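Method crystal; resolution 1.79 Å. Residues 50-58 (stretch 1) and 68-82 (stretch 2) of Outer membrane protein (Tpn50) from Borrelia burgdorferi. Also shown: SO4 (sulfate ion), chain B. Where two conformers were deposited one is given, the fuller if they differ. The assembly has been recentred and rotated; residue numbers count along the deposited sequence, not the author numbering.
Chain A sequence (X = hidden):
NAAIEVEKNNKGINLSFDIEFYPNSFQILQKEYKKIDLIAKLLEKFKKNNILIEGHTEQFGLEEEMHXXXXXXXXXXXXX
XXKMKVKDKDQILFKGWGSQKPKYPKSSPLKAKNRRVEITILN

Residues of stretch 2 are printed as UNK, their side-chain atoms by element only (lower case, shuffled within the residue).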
# COMPACT_ATOMS: atom_id res chain seq x y z
N ASN A 50 -2.11 -12.48 12.24
CA ASN A 50 -3.14 -11.79 12.98
C ASN A 50 -3.11 -10.33 12.55
O ASN A 50 -2.10 -9.87 12.02
CB ASN A 50 -2.90 -11.93 14.48
CG ASN A 50 -2.93 -13.38 14.93
OD1 ASN A 50 -3.89 -14.09 14.65
ND2 ASN A 50 -1.87 -13.83 15.60
N ILE A 51 -4.22 -9.63 12.75
CA ILE A 51 -4.26 -8.20 12.41
C ILE A 51 -4.73 -7.33 13.58
O ILE A 51 -5.45 -7.80 14.46
CB ILE A 51 -5.12 -7.88 11.15
CG1 ILE A 51 -6.60 -8.21 11.36
CG2 ILE A 51 -4.57 -8.59 9.89
CD1 ILE A 51 -7.49 -7.69 10.22
N LEU A 52 -4.33 -6.07 13.56
CA LEU A 52 -4.79 -5.09 14.54
C LEU A 52 -5.50 -3.99 13.78
O LEU A 52 -4.92 -3.43 12.83
CB LEU A 52 -3.59 -4.52 15.30
CG LEU A 52 -3.79 -3.21 16.06
CD1 LEU A 52 -4.70 -3.43 17.26
CD2 LEU A 52 -2.44 -2.69 16.53
N ILE A 53 -6.74 -3.68 14.17
CA ILE A 53 -7.51 -2.64 13.51
C ILE A 53 -7.74 -1.53 14.51
O ILE A 53 -8.29 -1.76 15.60
CB ILE A 53 -8.88 -3.14 13.00
CG1 ILE A 53 -8.73 -4.42 12.17
CG2 ILE A 53 -9.58 -2.01 12.21
CD1 ILE A 53 -10.03 -4.91 11.55
N GLU A 54 -7.31 -0.32 14.14
CA GLU A 54 -7.34 0.83 15.05
C GLU A 54 -8.25 1.93 14.51
O GLU A 54 -8.09 2.36 13.35
CB GLU A 54 -5.93 1.37 15.27
CG GLU A 54 -4.97 0.35 15.87
CD GLU A 54 -3.58 0.89 16.03
OE1 GLU A 54 -2.76 0.75 15.10
OE2 GLU A 54 -3.30 1.47 17.11
N GLY A 55 -9.20 2.35 15.33
CA GLY A 55 -10.21 3.34 14.95
C GLY A 55 -9.96 4.67 15.63
O GLY A 55 -9.29 4.74 16.68
N HIS A 56 -10.50 5.73 15.03
CA HIS A 56 -10.29 7.08 15.50
C HIS A 56 -11.54 7.94 15.34
O HIS A 56 -12.38 7.72 14.44
CB HIS A 56 -9.14 7.77 14.74
CG HIS A 56 -7.84 7.03 14.82
ND1 HIS A 56 -6.88 7.29 15.77
CD2 HIS A 56 -7.34 6.03 14.05
CE1 HIS A 56 -5.85 6.49 15.59
NE2 HIS A 56 -6.10 5.72 14.55
N THR A 57 -11.66 8.91 16.24
CA THR A 57 -12.65 9.96 16.12
C THR A 57 -11.90 11.28 16.03
O THR A 57 -10.69 11.33 16.26
CB THR A 57 -13.59 10.00 17.34
OG1 THR A 57 -12.80 10.00 18.54
CG2 THR A 57 -14.50 8.79 17.36
N GLU A 58 -12.63 12.34 15.71
CA GLU A 58 -12.04 13.67 15.61
C GLU A 58 -12.61 14.64 16.65
O GLU A 58 -11.89 15.51 17.14
CB GLU A 58 -12.21 14.22 14.20
CG GLU A 58 -11.44 13.42 13.17
CD GLU A 58 -11.41 14.05 11.79
OE1 GLU A 58 -12.19 15.01 11.54
OE2 GLU A 58 -10.62 13.58 10.95
N UNK A 68 -15.59 4.47 22.65
CA UNK A 68 -16.57 3.52 22.16
C UNK A 68 -16.82 3.69 20.66
O UNK A 68 -16.76 2.71 19.91
c UNK A 68 -17.88 3.61 22.94
c UNK A 68 -18.55 1.12 22.77
o UNK A 68 -17.58 0.85 23.52
c UNK A 68 -18.95 2.59 22.51
o UNK A 68 -19.23 0.23 22.22
N UNK A 69 -17.08 4.92 20.22
CA UNK A 69 -17.32 5.17 18.81
C UNK A 69 -16.13 4.72 17.94
O UNK A 69 -16.32 4.05 16.93
c UNK A 69 -17.90 7.11 17.12
c UNK A 69 -17.67 6.64 18.57
c UNK A 69 -18.18 8.62 17.11
c UNK A 69 -19.03 6.34 16.41
N UNK A 70 -14.92 5.08 18.37
CA UNK A 70 -13.73 4.75 17.61
C UNK A 70 -13.53 3.24 17.53
O UNK A 70 -13.13 2.73 16.48
o UNK A 70 -12.13 4.85 19.44
c UNK A 70 -12.50 5.45 18.21
N UNK A 71 -13.82 2.53 18.62
CA UNK A 71 -13.70 1.07 18.63
C UNK A 71 -14.76 0.42 17.73
O UNK A 71 -14.46 -0.55 17.04
o UNK A 71 -14.36 -2.56 21.49
c UNK A 71 -13.45 -1.71 21.37
c UNK A 71 -13.28 -1.01 20.04
c UNK A 71 -13.73 0.47 20.04
o UNK A 71 -12.66 -1.42 22.30
N UNK A 72 -15.98 0.96 17.74
CA UNK A 72 -17.06 0.43 16.89
C UNK A 72 -16.77 0.64 15.40
O UNK A 72 -17.24 -0.14 14.56
c UNK A 72 -18.41 1.02 17.28
c UNK A 72 -21.07 -0.25 18.75
c UNK A 72 -18.79 0.77 18.74
c UNK A 72 -20.26 1.01 19.01
n UNK A 72 -22.48 -0.14 19.23
N UNK A 73 -16.01 1.68 15.08
CA UNK A 73 -15.54 1.92 13.71
C UNK A 73 -14.54 0.84 13.28
O UNK A 73 -14.67 0.29 12.19
n UNK A 73 -15.27 8.55 13.86
n UNK A 73 -17.47 8.81 13.28
c UNK A 73 -14.93 3.32 13.56
c UNK A 73 -15.42 5.78 13.38
c UNK A 73 -15.99 4.38 13.43
n UNK A 73 -16.51 6.73 13.22
c UNK A 73 -16.41 8.03 13.45
N UNK A 74 -13.56 0.54 14.13
CA UNK A 74 -12.65 -0.59 13.89
C UNK A 74 -13.42 -1.90 13.71
O UNK A 74 -13.12 -2.70 12.82
c UNK A 74 -11.63 -0.70 15.04
N UNK A 75 -14.41 -2.11 14.57
CA UNK A 75 -15.24 -3.32 14.51
C UNK A 75 -16.08 -3.42 13.24
O UNK A 75 -16.24 -4.52 12.69
n UNK A 75 -15.26 -6.91 18.69
n UNK A 75 -13.99 -6.19 20.46
c UNK A 75 -14.82 -5.92 19.46
c UNK A 75 -15.29 -3.98 16.93
c UNK A 75 -16.10 -4.23 18.18
c UNK A 75 -16.09 -3.45 15.77
n UNK A 75 -15.20 -4.66 19.25
N UNK A 76 -16.61 -2.30 12.76
CA UNK A 76 -17.36 -2.27 11.50
C UNK A 76 -16.48 -2.78 10.33
O UNK A 76 -16.94 -3.56 9.50
c UNK A 76 -17.87 -0.87 11.21
N UNK A 77 -15.23 -2.33 10.29
CA UNK A 77 -14.26 -2.76 9.28
C UNK A 77 -13.94 -4.25 9.43
O UNK A 77 -14.00 -5.02 8.46
c UNK A 77 -11.93 -2.43 8.28
c UNK A 77 -13.24 -0.42 9.15
c UNK A 77 -12.95 -1.93 9.32
c UNK A 77 -13.77 -0.01 7.81
N UNK A 78 -13.62 -4.65 10.66
CA UNK A 78 -13.31 -6.04 10.99
C UNK A 78 -14.46 -6.98 10.64
O UNK A 78 -14.24 -8.05 10.06
N UNK A 79 -15.68 -6.57 10.98
CA UNK A 79 -16.87 -7.38 10.71
C UNK A 79 -17.04 -7.68 9.23
O UNK A 79 -17.45 -8.79 8.86
c UNK A 79 -18.13 -6.72 11.26
o UNK A 79 -17.54 -7.61 13.41
c UNK A 79 -18.24 -6.82 12.77
n UNK A 79 -19.12 -6.01 13.35
N UNK A 80 -16.72 -6.71 8.38
CA UNK A 80 -16.81 -6.89 6.94
C UNK A 80 -15.77 -7.88 6.46
O UNK A 80 -16.07 -8.77 5.65
c UNK A 80 -16.82 -5.68 4.70
c UNK A 80 -17.07 -5.95 1.93
c UNK A 80 -15.83 -5.69 2.49
c UNK A 80 -16.68 -5.55 6.20
c UNK A 80 -15.72 -5.57 3.87
c UNK A 80 -18.19 -6.08 2.74
o UNK A 80 -17.20 -6.07 0.57
c UNK A 80 -18.06 -5.95 4.11
N UNK A 81 -14.55 -7.76 6.98
CA UNK A 81 -13.47 -8.71 6.69
C UNK A 81 -13.80 -10.14 7.13
O UNK A 81 -13.43 -11.10 6.44
c UNK A 81 -11.24 -6.93 5.32
c UNK A 81 -12.15 -8.24 7.30
c UNK A 81 -10.35 -6.54 7.63
c UNK A 81 -11.58 -6.90 6.82
N UNK A 82 -14.48 -10.28 8.27
CA UNK A 82 -15.00 -11.56 8.74
C UNK A 82 -15.99 -12.10 7.71
O UNK A 82 -15.86 -13.24 7.25
c UNK A 82 -16.36 -12.77 10.50
c UNK A 82 -15.76 -11.43 10.08
c UNK A 82 -13.69 -11.73 11.44
c UNK A 82 -14.86 -10.87 11.17
S SO4 B . -16.16 12.08 14.87
O1 SO4 B . -16.43 13.29 14.10
O2 SO4 B . -15.00 11.38 14.33
O3 SO4 B . -15.91 12.48 16.25
O4 SO4 B . -17.35 11.22 14.83

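Position 68 carries three side-chain carbons, the third bonded to two oxygens; its CA-to-CB bond points away from the strand and it touches nothing there. This carboxylate after two methylenes is Glu68. Position 69 has four carbons forked at the second, and one fork tip lies near the methyl of Thr57. It is Leu69, with CD2 3.7 Å from Thr57 CG2.

At position 70 one carbon bears one oxygen, with no second carbon on the branch, which identifies Ser70. Its CB is 3.8 Å from His56 N, while its backbone O receives a CA-H...O contact from Gly55 CA at 3.4 Å, with an angle of 157° at the hydrogen. Position 71 repeats the pattern of three carbons and two terminal oxygens, again with CA-to-CB directed away from stretch 1: Glu71. Position 72 is four carbons in a row ending in nitrogen, out of reach of the strand, hence Lys72.

Position 73 shows three carbons, a nitrogen, then a carbon carrying two more nitrogens, a guanidinium; its CA-to-CB bond points toward stretch 1. In Arg73, NH1 donates to His56 O at 3.1 Å, with an N-H...O angle of 150°; this carbonyl lies at the edge of the group, near its plane. NH1 also donates to sulfate O2 at 2.9 Å (177°), and NH2 to sulfate O4 at 2.9 Å. Because Glu58 N donates to the same sulfate O2 at 2.9 Å, the ion, probably from the crystallisation liquor, bridges the two stretches.

Position 74 has a single carbon, so it is Ala74; its CB sits 3.5 Å from Ile53 O and 3.7 Å from Ile53 CG2. Position 75 has three carbons, a nitrogen, then a carbon carrying two more nitrogens, with CA-to-CB pointing away from the strand: Arg75, whose NE forms a salt bridge with Glu71 OE1 at 3.2 Å. Position 76, one carbon out of reach of the strand, is Ala76.

Position 77 has four carbons forked at the first, one arm two carbons long: Ile77. Its CB points toward the strand, 4.4 Å from Ile53 CG2, but the end of the side chain leads away. Position 78 has no side-chain atoms and is Gly78, whose CA lies 3.5 Å from Ile53 CD1; an ideal CB would be only 3.3 Å from that methyl.

Position 79, two carbons with the second bearing oxygen and nitrogen, is Asn79, its CA-to-CB bond directed away. Position 80 has a carbon and a six-carbon ring bearing oxygen: Tyr80, out of reach. Position 81, four carbons forked at the second, is Leu81, with CD1 4.0 Å from Ile51 CD1. Position 82, four carbons forked at the first, one arm two carbons long, is Ile82, out of reach.

The contact therefore works by close packing. The axes approach to 6.4 Å at 137°, and Gly55 and Ser70 CA atoms come within 4.6 Å. An ideal CB on Gly55 would fall 1.9 Å from Ser70 O, a clash. Apolar contacts of Ile51 and Ile53 extend this packing, while the Arg73 hydrogen bond ties the helix to the His56 carbonyl.

Stretch 2 68-82: ELSEKRARAIGNYLI
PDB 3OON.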